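Local coordinates for protein ferulic acid esterase, AmCE1/Fae1A (Anaeromyces mucronatus, PDB 5CXX) that probably hydrolyses feruloyl ester bonds, as a fungal alpha/beta-hydrolase esterase of family CE1, and binds ferulic acid in its pocket, at residues D12-K17 with L86-A91; T38-N43 with V101-P106; T108-T111 with E117-K120; I173-A178 with I266-G271. All coordinates share one frame; numbering follows the deposited sequence.

Contact 1 (D12-K17 with L86-A91); sequences DKYRTK and LKEGRA
Tyr14, on a short, weakly bonded helical turn near the N-terminus, reaches with its phenol to Glu88 and Arg90, which follow the C-terminal end of helix 77-87. That helix closes with a Schellman motif in which Gly89, at positive phi, is the C-prime residue and its N bonds to Leu86 O at 2.9 Å.

The hydrogen bond across the contact runs from Tyr14 OH to Glu88 OE1, 2.5 Å long. The carboxylate oxygen lies at the edge of the phenol ring, in its plane, and is approached on its syn side, 19° out of the carboxylate plane. Ring and carboxylate planes stand 83° apart. Glu88 is extended beyond CG, and this carries the acid out to meet a tyrosine coming from the opposite direction.

Within the 86-91 segment, Arg90 NH2 makes a salt bridge to Glu88 OE1 at 2.7 Å, with a weak hydrogen bond. The arginine chain bends at chi2 and chi3, folding the guanidinium back to the glutamate. Arg90 NH1 bonds to Tyr263 OH and Gln267 OE1. Tyr263 of helix 255-266 also meets the Tyr14 ring, while Arg90 carries the link on to Gln267 just beyond that helix. Tyr14 OH lies in the plane of the Arg90 guanidinium, at its edge, 2.9 Å from NH2.

Contact 2 (T38-N43 with V101-P106); sequences TERKMN and VYAPKP
Strand 38-45, between strands 26-33 and 95-99 in the antiparallel part of the alpha/beta-hydrolase sheet, and the irregular 101-106 segment in the loop that leaves strand 95-99 keep their backbones well apart, the nearest CA atoms being those of Arg40 and Ala103 at 8.8 Å. One long side chain spans the gap. Arg40 leaves the strand toward the loop and bends at chi3 (72°), which brings the NH2 branch of its guanidinium up to the backbone around Tyr102 and Ala103.

Arg40 NH2 donates to Tyr102 O over 2.8 Å, but the bond is not straight: the N-H...O angle is 132°, and the nitrogen stands above the carbonyl plane, away from the lone pairs. The oxygen in turn is tilted 18° from the guanidinium plane. Over one face of the guanidinium lies the methyl of Ala103, with CB 3.8 Å from Arg40 NH2. At the edge, in plane, water 1 accepts from Arg40 NE at 2.9 Å and makes a weak bond to Tyr102 O at 3.4 Å, so that the carbonyl is approached directly and through the water.

Other N-H groups of Arg40 serve neighbours: NH2 also bonds to Asp100 O, and NH1 to Tyr31 OH. The Tyr102 ring turns the other way, with Pro104 CD packed over its centre and its hydroxyl bonded to Val110 N. A buried cation is thus met largely by backbone carbonyls, a hydroxyl and water; Glu128, at long range, offers a weak ion pair that would offset its charge only in part.

Contact 3 (T108-T111 with E117-K120); sequences TAVT and EYYK. With FER (3-(4-hydroxy-3-methoxyphenyl)-2-propenoic acid), chain D.
Val110 presses its two methyls against the first turn of helix 116-123, each meeting a different residue. With chi1 at -60°, CG2 sits between the backbone N and the carbonyl carbon and points at the helix backbone, 3.6 Å from Tyr118 CA and 3.7 Å from Tyr118 CB. CG1, beside the backbone N, meets Glu117 CG at 3.7 Å.

Glu117 crosses Val110 at about a right angle. Its chain starts anti to the backbone N and then bends at chi2 (63°), which turns the carboxylate along the helix surface. OE1 is met on its syn side by Lys120 NZ, a salt bridge of 3.0 Å within the helix, while OE2 lies 3.5 Å from Thr108 CB. The hydroxyl of Thr108 is engaged by Lys105 O. Polar linkage between the segments comes from water 2, which donates to Thr108 O at 2.9 Å and to Glu117 O at 2.7 Å.

The Tyr118 ring extends past the loop, with the carbonyl oxygens of Val110 and Thr111 set obliquely near CD1; its hydroxyl bonds to that of Tyr122. Tyr119 points away from the loop and into the ligand pocket. There the methoxy carbon C10 of ferulic acid lies 3.3 Å above the ring plane, over its centre, and Tyr119 OH bonds to Ser193 OG. The helix therefore has one side packed on the preceding loop and another forming an aromatic wall of the ferulic acid site, where the methoxyphenyl group is received.

Contact 4 (I173-A178 with I266-G271); sequences IGYVGA and IQTTFG
Residues 173-178 enter strand 175-179 while 266-271 run from the end of helix 255-266 into irregular chain, and they come closest at Tyr175 and Thr269, whose CA atoms are 6.5 Å apart. Nearly everything on the strand side is done by the ring of Tyr175, which points at this chain and lies against its backbone.

Over one face of that ring sit Thr269 CA and Phe270 N. The former makes a CH-pi contact, 4.0 Å from the ring centroid and 24° off its normal; the latter lies 3.2 Å from Tyr175 CZ, displaced toward the rim. Thr269 CG2, beside its own backbone N, drops onto the base of the side chain, 3.9 Å from Tyr175 CB. Thr268 O approaches Tyr175 CE2 obliquely at 3.5 Å.

The Phe270 ring comes up on the same side of the tyrosine, obliquely, its CD1 3.9 Å from Tyr175 CE1, with the two planes inclined at 71°. Phe270 takes positive phi (60°), as does Gly271, and this bend of the chain brings Gly271 N to the phenol oxygen in a weak hydrogen bond (Gly271 N to Tyr175 OH, 3.4 Å).

Ala151 of strand 150-155 touches both aromatic rings, and Val213 of strand 213-219 touches Tyr175 and Thr268. The arrangement seats the chain that leaves the last helix on the central parallel strands of the alpha/beta-hydrolase sheet.

How the contacts relate
Contacts 1 and 4 form one neighbourhood, their centres about 16 Å apart, and contacts 2 and 3 another, about 12 Å apart; contacts 1 and 2 lie on opposite sides of the chain's centre, their centres about 32 Å apart. Arg90 and Ala91 join the first pair by meeting Gln267 and Ile266, and Tyr102 joins the second by reaching Val110 and Tyr118. Along the chain the segments of contacts 1 and 2 alternate, then contacts 3 and 4 follow in turn. Contacts 2 and 4 reach the same eight-stranded sheet. The first pair thus brings the end of helix 77-87 against the chain after helix 255-266, away from contact 3, which holds a residue of the ferulic acid pocket.

Contact 1 (D12-K17 with L86-A91)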
# COMPACT_ATOMS: atom_id res chain seq x y z
N ASP A 12 -20.94 1.12 -1.82
CA ASP A 12 -21.00 1.36 -0.38
C ASP A 12 -21.05 0.09 0.43
O ASP A 12 -20.48 0.02 1.51
CB ASP A 12 -22.21 2.25 -0.04
CG ASP A 12 -21.99 3.71 -0.44
OD1 ASP A 12 -20.82 4.14 -0.65
OD2 ASP A 12 -23.00 4.44 -0.55
N LYS A 13 -21.73 -0.95 -0.05
CA LYS A 13 -21.85 -2.12 0.78
C LYS A 13 -20.55 -2.90 1.00
O LYS A 13 -20.49 -3.71 1.94
CB LYS A 13 -22.93 -3.05 0.23
CG LYS A 13 -22.57 -3.65 -1.08
CD LYS A 13 -23.68 -4.60 -1.59
CE LYS A 13 -23.37 -5.06 -3.00
NZ LYS A 13 -24.36 -6.09 -3.48
N TYR A 14 -19.51 -2.69 0.20
CA TYR A 14 -18.27 -3.39 0.46
C TYR A 14 -17.38 -2.56 1.40
O TYR A 14 -16.58 -3.14 2.15
CB TYR A 14 -17.51 -3.68 -0.84
CG TYR A 14 -18.23 -4.73 -1.60
CD1 TYR A 14 -18.12 -6.05 -1.23
CD2 TYR A 14 -19.04 -4.37 -2.69
CE1 TYR A 14 -18.84 -7.01 -1.91
CE2 TYR A 14 -19.76 -5.35 -3.40
CZ TYR A 14 -19.64 -6.64 -2.99
OH TYR A 14 -20.37 -7.57 -3.69
N ARG A 15 -17.52 -1.22 1.42
CA ARG A 15 -16.64 -0.43 2.29
C ARG A 15 -17.25 -0.11 3.65
O ARG A 15 -16.66 0.59 4.46
CB ARG A 15 -16.21 0.87 1.61
CG ARG A 15 -17.43 1.72 1.13
CD ARG A 15 -16.87 3.03 0.44
NE ARG A 15 -16.28 3.95 1.44
CZ ARG A 15 -16.01 5.23 1.17
NH1 ARG A 15 -16.21 5.68 -0.08
NH2 ARG A 15 -15.52 6.04 2.12
N THR A 16 -18.47 -0.63 3.88
CA THR A 16 -19.25 -0.42 5.12
C THR A 16 -19.31 -1.74 5.90
O THR A 16 -19.54 -2.83 5.28
CB THR A 16 -20.69 0.07 4.73
OG1 THR A 16 -20.54 1.32 4.03
CG2 THR A 16 -21.56 0.32 5.97
N LYS A 17 -19.18 -1.66 7.22
CA LYS A 17 -19.46 -2.84 8.04
C LYS A 17 -20.94 -3.17 8.00
O LYS A 17 -21.78 -2.31 8.23
CB LYS A 17 -19.02 -2.63 9.51
CG LYS A 17 -17.46 -2.54 9.52
CD LYS A 17 -17.04 -2.35 11.02
CE LYS A 17 -15.53 -2.28 11.16
NZ LYS A 17 -15.18 -1.98 12.64
N LEU A 86 -14.50 -11.47 1.15
CA LEU A 86 -14.35 -12.89 1.56
C LEU A 86 -15.69 -13.61 1.64
O LEU A 86 -15.85 -14.79 1.24
CB LEU A 86 -13.59 -12.93 2.92
CG LEU A 86 -13.58 -14.32 3.58
CD1 LEU A 86 -12.77 -15.30 2.71
CD2 LEU A 86 -12.92 -14.13 4.97
N LYS A 87 -16.67 -12.91 2.18
CA LYS A 87 -18.01 -13.49 2.41
C LYS A 87 -18.68 -13.86 1.09
O LYS A 87 -19.56 -14.73 1.06
CB LYS A 87 -18.90 -12.50 3.20
CG LYS A 87 -18.81 -12.55 4.75
CD LYS A 87 -18.45 -13.94 5.35
CE LYS A 87 -18.77 -14.09 6.87
NZ LYS A 87 -20.06 -13.53 7.41
N GLU A 88 -18.26 -13.23 -0.01
CA GLU A 88 -18.77 -13.53 -1.34
C GLU A 88 -17.82 -14.43 -2.14
O GLU A 88 -18.05 -14.75 -3.33
CB GLU A 88 -19.05 -12.25 -2.08
CG GLU A 88 -20.16 -11.46 -1.43
CD GLU A 88 -20.53 -10.25 -2.22
OE1 GLU A 88 -19.90 -10.02 -3.26
OE2 GLU A 88 -21.45 -9.54 -1.80
N GLY A 89 -16.81 -14.96 -1.46
CA GLY A 89 -15.83 -15.80 -2.12
C GLY A 89 -14.96 -15.03 -3.10
O GLY A 89 -14.40 -15.66 -4.00
N ARG A 90 -14.79 -13.71 -2.87
CA ARG A 90 -14.03 -12.86 -3.80
C ARG A 90 -12.70 -12.36 -3.24
O ARG A 90 -12.06 -11.53 -3.87
CB ARG A 90 -14.86 -11.65 -4.23
CG ARG A 90 -16.31 -12.03 -4.49
CD ARG A 90 -16.94 -11.45 -5.64
NE ARG A 90 -16.55 -10.09 -6.07
CZ ARG A 90 -17.23 -8.96 -5.88
NH1 ARG A 90 -16.78 -7.84 -6.41
NH2 ARG A 90 -18.34 -8.93 -5.18
N ALA A 91 -12.31 -12.83 -2.06
CA ALA A 91 -11.00 -12.54 -1.53
C ALA A 91 -10.57 -13.71 -0.69
O ALA A 91 -11.42 -14.52 -0.29
CB ALA A 91 -11.01 -11.23 -0.67

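Contact 2 (T38-N43 with V101-P106)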
# COMPACT_ATOMS: atom_id res chain seq x y z
N THR A 38 15.09 2.77 16.95
CA THR A 38 14.08 3.15 17.94
C THR A 38 12.99 2.09 18.01
O THR A 38 12.86 1.26 17.12
CB THR A 38 13.42 4.49 17.58
OG1 THR A 38 12.78 4.35 16.32
CG2 THR A 38 14.44 5.62 17.52
N GLU A 39 12.25 2.18 19.11
CA GLU A 39 10.97 1.44 19.19
C GLU A 39 9.92 2.08 18.30
O GLU A 39 9.77 3.32 18.29
CB GLU A 39 10.46 1.40 20.64
CG GLU A 39 11.38 0.71 21.63
CD GLU A 39 11.30 -0.82 21.61
OE1 GLU A 39 10.37 -1.38 20.99
OE2 GLU A 39 12.16 -1.48 22.25
N ARG A 40 9.26 1.26 17.49
CA ARG A 40 8.25 1.75 16.55
C ARG A 40 6.92 1.02 16.78
O ARG A 40 6.85 0.07 17.56
CB ARG A 40 8.71 1.55 15.11
CG ARG A 40 10.16 1.93 14.86
CD ARG A 40 10.48 1.96 13.37
NE ARG A 40 9.86 3.11 12.71
CZ ARG A 40 8.85 3.03 11.85
NH1 ARG A 40 8.34 1.85 11.54
NH2 ARG A 40 8.36 4.13 11.30
N LYS A 41 5.88 1.48 16.11
CA LYS A 41 4.55 0.86 16.23
C LYS A 41 4.00 0.47 14.88
O LYS A 41 4.28 1.13 13.87
CB LYS A 41 3.56 1.82 16.89
CG LYS A 41 3.95 2.08 18.45
CD LYS A 41 2.96 2.96 19.19
CE LYS A 41 3.18 2.93 20.71
NZ LYS A 41 4.62 2.80 21.01
N MET A 42 3.21 -0.61 14.87
CA MET A 42 2.43 -0.97 13.66
C MET A 42 1.12 -1.60 14.16
O MET A 42 1.09 -2.18 15.26
CB MET A 42 3.16 -1.98 12.72
CG MET A 42 3.57 -3.27 13.45
SD MET A 42 4.60 -4.14 12.23
CE MET A 42 5.16 -5.57 13.22
N ASN A 43 0.05 -1.53 13.35
CA ASN A 43 -1.13 -2.33 13.66
C ASN A 43 -1.06 -3.64 12.92
O ASN A 43 -0.76 -3.70 11.72
CB ASN A 43 -2.39 -1.61 13.25
CG ASN A 43 -2.70 -0.46 14.18
OD1 ASN A 43 -2.84 -0.65 15.39
ND2 ASN A 43 -2.76 0.76 13.64
N VAL A 101 5.00 4.45 8.32
CA VAL A 101 5.85 4.44 7.13
C VAL A 101 7.01 5.44 7.24
O VAL A 101 7.98 5.35 6.48
CB VAL A 101 5.01 4.78 5.86
CG1 VAL A 101 5.85 4.61 4.54
CG2 VAL A 101 3.82 3.84 5.87
N TYR A 102 6.94 6.33 8.23
CA TYR A 102 8.02 7.35 8.33
C TYR A 102 9.13 6.76 9.19
O TYR A 102 9.05 6.72 10.43
CB TYR A 102 7.48 8.66 8.93
CG TYR A 102 8.58 9.72 9.04
CD1 TYR A 102 9.30 10.09 7.88
CD2 TYR A 102 8.93 10.27 10.27
CE1 TYR A 102 10.34 10.99 7.99
CE2 TYR A 102 9.98 11.21 10.38
CZ TYR A 102 10.68 11.55 9.24
OH TYR A 102 11.68 12.47 9.36
N ALA A 103 10.18 6.26 8.51
CA ALA A 103 11.24 5.51 9.19
C ALA A 103 12.62 6.10 8.95
O ALA A 103 13.48 5.47 8.35
CB ALA A 103 11.18 4.02 8.69
N PRO A 104 12.88 7.31 9.41
CA PRO A 104 14.18 7.96 9.19
C PRO A 104 15.31 7.29 9.95
O PRO A 104 15.14 6.85 11.12
CB PRO A 104 13.95 9.41 9.75
CG PRO A 104 12.91 9.14 10.89
CD PRO A 104 11.96 8.11 10.23
N LYS A 105 16.50 7.29 9.34
CA LYS A 105 17.75 6.96 10.02
C LYS A 105 17.97 7.93 11.19
O LYS A 105 17.61 9.08 11.03
CB LYS A 105 18.91 7.07 9.04
CG LYS A 105 18.74 6.15 7.81
CD LYS A 105 19.97 6.33 6.89
CE LYS A 105 20.45 4.99 6.30
NZ LYS A 105 19.52 4.38 5.30
N PRO A 106 18.61 7.54 12.29
CA PRO A 106 18.89 8.55 13.34
C PRO A 106 19.65 9.74 12.83
O PRO A 106 20.56 9.60 11.97
CB PRO A 106 19.76 7.82 14.38
CG PRO A 106 19.43 6.42 14.16
CD PRO A 106 19.01 6.18 12.73
O HOH W 1 10.33 5.87 13.41

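Contact 3 (T108-T111 with E117-K120)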
# COMPACT_ATOMS: atom_id res chain seq x y z
N THR A 108 18.16 12.07 11.20
CA THR A 108 17.48 12.64 10.05
C THR A 108 16.00 12.81 10.25
O THR A 108 15.31 13.22 9.31
CB THR A 108 17.68 11.84 8.78
OG1 THR A 108 16.95 10.61 8.86
CG2 THR A 108 19.13 11.54 8.62
N ALA A 109 15.51 12.62 11.47
CA ALA A 109 14.07 12.80 11.69
C ALA A 109 13.75 14.30 11.74
O ALA A 109 14.46 15.09 12.44
CB ALA A 109 13.64 12.11 13.03
N VAL A 110 12.73 14.71 10.97
CA VAL A 110 12.34 16.10 10.94
C VAL A 110 10.80 16.16 11.00
O VAL A 110 10.10 15.14 10.86
CB VAL A 110 12.86 16.83 9.66
CG1 VAL A 110 14.39 16.78 9.62
CG2 VAL A 110 12.24 16.21 8.38
N THR A 111 10.32 17.37 11.25
CA THR A 111 8.89 17.54 11.41
C THR A 111 8.17 17.41 10.05
O THR A 111 8.77 17.69 9.01
CB THR A 111 8.64 18.90 12.10
OG1 THR A 111 7.33 18.91 12.66
CG2 THR A 111 8.85 20.04 11.14
N GLU A 117 13.83 16.54 2.87
CA GLU A 117 14.36 15.83 4.02
C GLU A 117 13.32 14.99 4.69
O GLU A 117 13.62 13.88 5.12
CB GLU A 117 14.96 16.85 5.03
CG GLU A 117 15.70 16.14 6.18
CD GLU A 117 16.91 15.32 5.71
OE1 GLU A 117 17.48 15.63 4.64
OE2 GLU A 117 17.30 14.38 6.44
N TYR A 118 12.08 15.47 4.79
CA TYR A 118 11.04 14.61 5.38
C TYR A 118 10.74 13.38 4.49
O TYR A 118 10.54 12.24 4.96
CB TYR A 118 9.76 15.46 5.67
CG TYR A 118 8.63 14.68 6.32
CD1 TYR A 118 8.79 14.15 7.61
CD2 TYR A 118 7.39 14.56 5.70
CE1 TYR A 118 7.77 13.42 8.20
CE2 TYR A 118 6.35 13.88 6.29
CZ TYR A 118 6.54 13.30 7.55
OH TYR A 118 5.49 12.57 8.11
N TYR A 119 10.73 13.58 3.15
CA TYR A 119 10.49 12.43 2.29
C TYR A 119 11.47 11.30 2.46
O TYR A 119 11.08 10.14 2.24
CB TYR A 119 10.52 12.90 0.82
CG TYR A 119 9.63 14.07 0.47
CD1 TYR A 119 8.44 14.37 1.17
CD2 TYR A 119 9.94 14.87 -0.63
CE1 TYR A 119 7.66 15.45 0.82
CE2 TYR A 119 9.11 15.92 -1.00
CZ TYR A 119 7.99 16.20 -0.28
OH TYR A 119 7.22 17.29 -0.63
N LYS A 120 12.74 11.63 2.77
CA LYS A 120 13.77 10.57 2.90
C LYS A 120 13.37 9.47 3.89
O LYS A 120 13.73 8.31 3.73
CB LYS A 120 15.10 11.17 3.35
CG LYS A 120 15.74 12.03 2.21
CD LYS A 120 17.04 12.61 2.76
CE LYS A 120 17.68 13.59 1.73
NZ LYS A 120 18.84 14.27 2.37
C4 FER D . 4.48 16.29 -3.02
C5 FER D . 3.08 16.49 -2.85
C6 FER D . 2.35 15.61 -2.11
C3 FER D . 5.06 15.13 -2.47
C2 FER D . 4.36 14.24 -1.70
C1 FER D . 3.00 14.46 -1.53
C10 FER D . 6.90 13.75 -2.35
C7 FER D . 2.24 13.51 -0.67
C8 FER D . 1.03 13.76 -0.15
C9 FER D . 0.38 12.68 0.72
O1 FER D . 0.95 11.57 0.97
O2 FER D . -0.75 12.92 1.21
O4 FER D . 5.31 17.10 -3.74
O3 FER D . 6.40 15.03 -2.73
O HOH W 2 13.43 12.29 7.31

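Contact 4 (I173-A178 with I266-G271)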
# COMPACT_ATOMS: atom_id res chain seq x y z
N ILE A 173 7.73 -8.97 -3.34
CA ILE A 173 6.37 -8.42 -3.34
C ILE A 173 5.64 -8.93 -4.58
O ILE A 173 5.98 -8.51 -5.71
CB ILE A 173 6.38 -6.89 -3.38
CG1 ILE A 173 7.28 -6.22 -2.26
CG2 ILE A 173 4.95 -6.36 -3.28
CD1 ILE A 173 6.88 -6.66 -0.85
N GLY A 174 4.63 -9.76 -4.39
CA GLY A 174 3.88 -10.32 -5.54
C GLY A 174 2.82 -9.33 -6.06
O GLY A 174 2.51 -9.34 -7.24
N TYR A 175 2.23 -8.49 -5.19
CA TYR A 175 1.05 -7.69 -5.54
C TYR A 175 1.31 -6.27 -5.07
O TYR A 175 1.62 -6.09 -3.86
CB TYR A 175 -0.25 -8.23 -4.84
CG TYR A 175 -0.50 -9.67 -5.16
CD1 TYR A 175 0.16 -10.70 -4.46
CD2 TYR A 175 -1.37 -10.03 -6.21
CE1 TYR A 175 -0.06 -12.01 -4.79
CE2 TYR A 175 -1.59 -11.34 -6.52
CZ TYR A 175 -0.94 -12.32 -5.81
OH TYR A 175 -1.29 -13.61 -6.27
N VAL A 176 1.19 -5.28 -5.95
CA VAL A 176 1.47 -3.89 -5.64
C VAL A 176 0.25 -3.04 -5.93
O VAL A 176 -0.29 -3.11 -7.03
CB VAL A 176 2.66 -3.34 -6.48
CG1 VAL A 176 3.06 -1.91 -6.04
CG2 VAL A 176 3.81 -4.36 -6.47
N GLY A 177 -0.17 -2.22 -4.96
CA GLY A 177 -1.34 -1.38 -5.12
C GLY A 177 -1.00 0.04 -4.77
O GLY A 177 -0.50 0.36 -3.68
N ALA A 178 -1.32 0.97 -5.65
CA ALA A 178 -0.92 2.35 -5.45
C ALA A 178 -2.14 3.24 -5.61
O ALA A 178 -2.60 3.44 -6.76
CB ALA A 178 0.19 2.77 -6.46
N ILE A 266 -7.93 -5.87 -3.64
CA ILE A 266 -8.10 -7.06 -2.79
C ILE A 266 -8.84 -8.18 -3.53
O ILE A 266 -8.75 -9.35 -3.19
CB ILE A 266 -8.80 -6.65 -1.46
CG1 ILE A 266 -7.85 -5.76 -0.65
CG2 ILE A 266 -9.23 -7.91 -0.62
CD1 ILE A 266 -6.57 -6.45 -0.10
N GLN A 267 -9.57 -7.80 -4.58
CA GLN A 267 -10.15 -8.82 -5.44
C GLN A 267 -9.10 -9.60 -6.23
O GLN A 267 -9.42 -10.67 -6.78
CB GLN A 267 -11.12 -8.18 -6.43
CG GLN A 267 -12.44 -7.83 -5.79
CD GLN A 267 -13.35 -7.17 -6.78
OE1 GLN A 267 -13.92 -7.83 -7.67
NE2 GLN A 267 -13.45 -5.86 -6.70
N THR A 268 -7.89 -9.06 -6.33
CA THR A 268 -6.86 -9.74 -7.14
C THR A 268 -5.81 -10.47 -6.30
O THR A 268 -5.05 -11.29 -6.83
CB THR A 268 -6.11 -8.77 -8.04
OG1 THR A 268 -5.19 -7.98 -7.27
CG2 THR A 268 -7.05 -7.89 -8.86
N THR A 269 -5.72 -10.14 -5.03
CA THR A 269 -4.56 -10.63 -4.28
C THR A 269 -4.65 -12.11 -3.97
O THR A 269 -5.74 -12.67 -3.72
CB THR A 269 -4.36 -9.83 -2.96
OG1 THR A 269 -5.62 -9.66 -2.30
CG2 THR A 269 -3.81 -8.42 -3.27
N PHE A 270 -3.47 -12.76 -3.94
CA PHE A 270 -3.33 -14.12 -3.42
C PHE A 270 -4.17 -15.16 -4.16
O PHE A 270 -4.65 -16.10 -3.56
CB PHE A 270 -3.67 -14.15 -1.93
CG PHE A 270 -3.06 -13.00 -1.16
CD1 PHE A 270 -1.73 -12.68 -1.30
CD2 PHE A 270 -3.84 -12.26 -0.28
CE1 PHE A 270 -1.18 -11.58 -0.58
CE2 PHE A 270 -3.30 -11.19 0.49
CZ PHE A 270 -1.95 -10.85 0.32
N GLY A 271 -4.28 -14.99 -5.46
CA GLY A 271 -4.94 -15.99 -6.26
C GLY A 271 -6.46 -16.01 -6.16
O GLY A 271 -7.09 -16.99 -6.55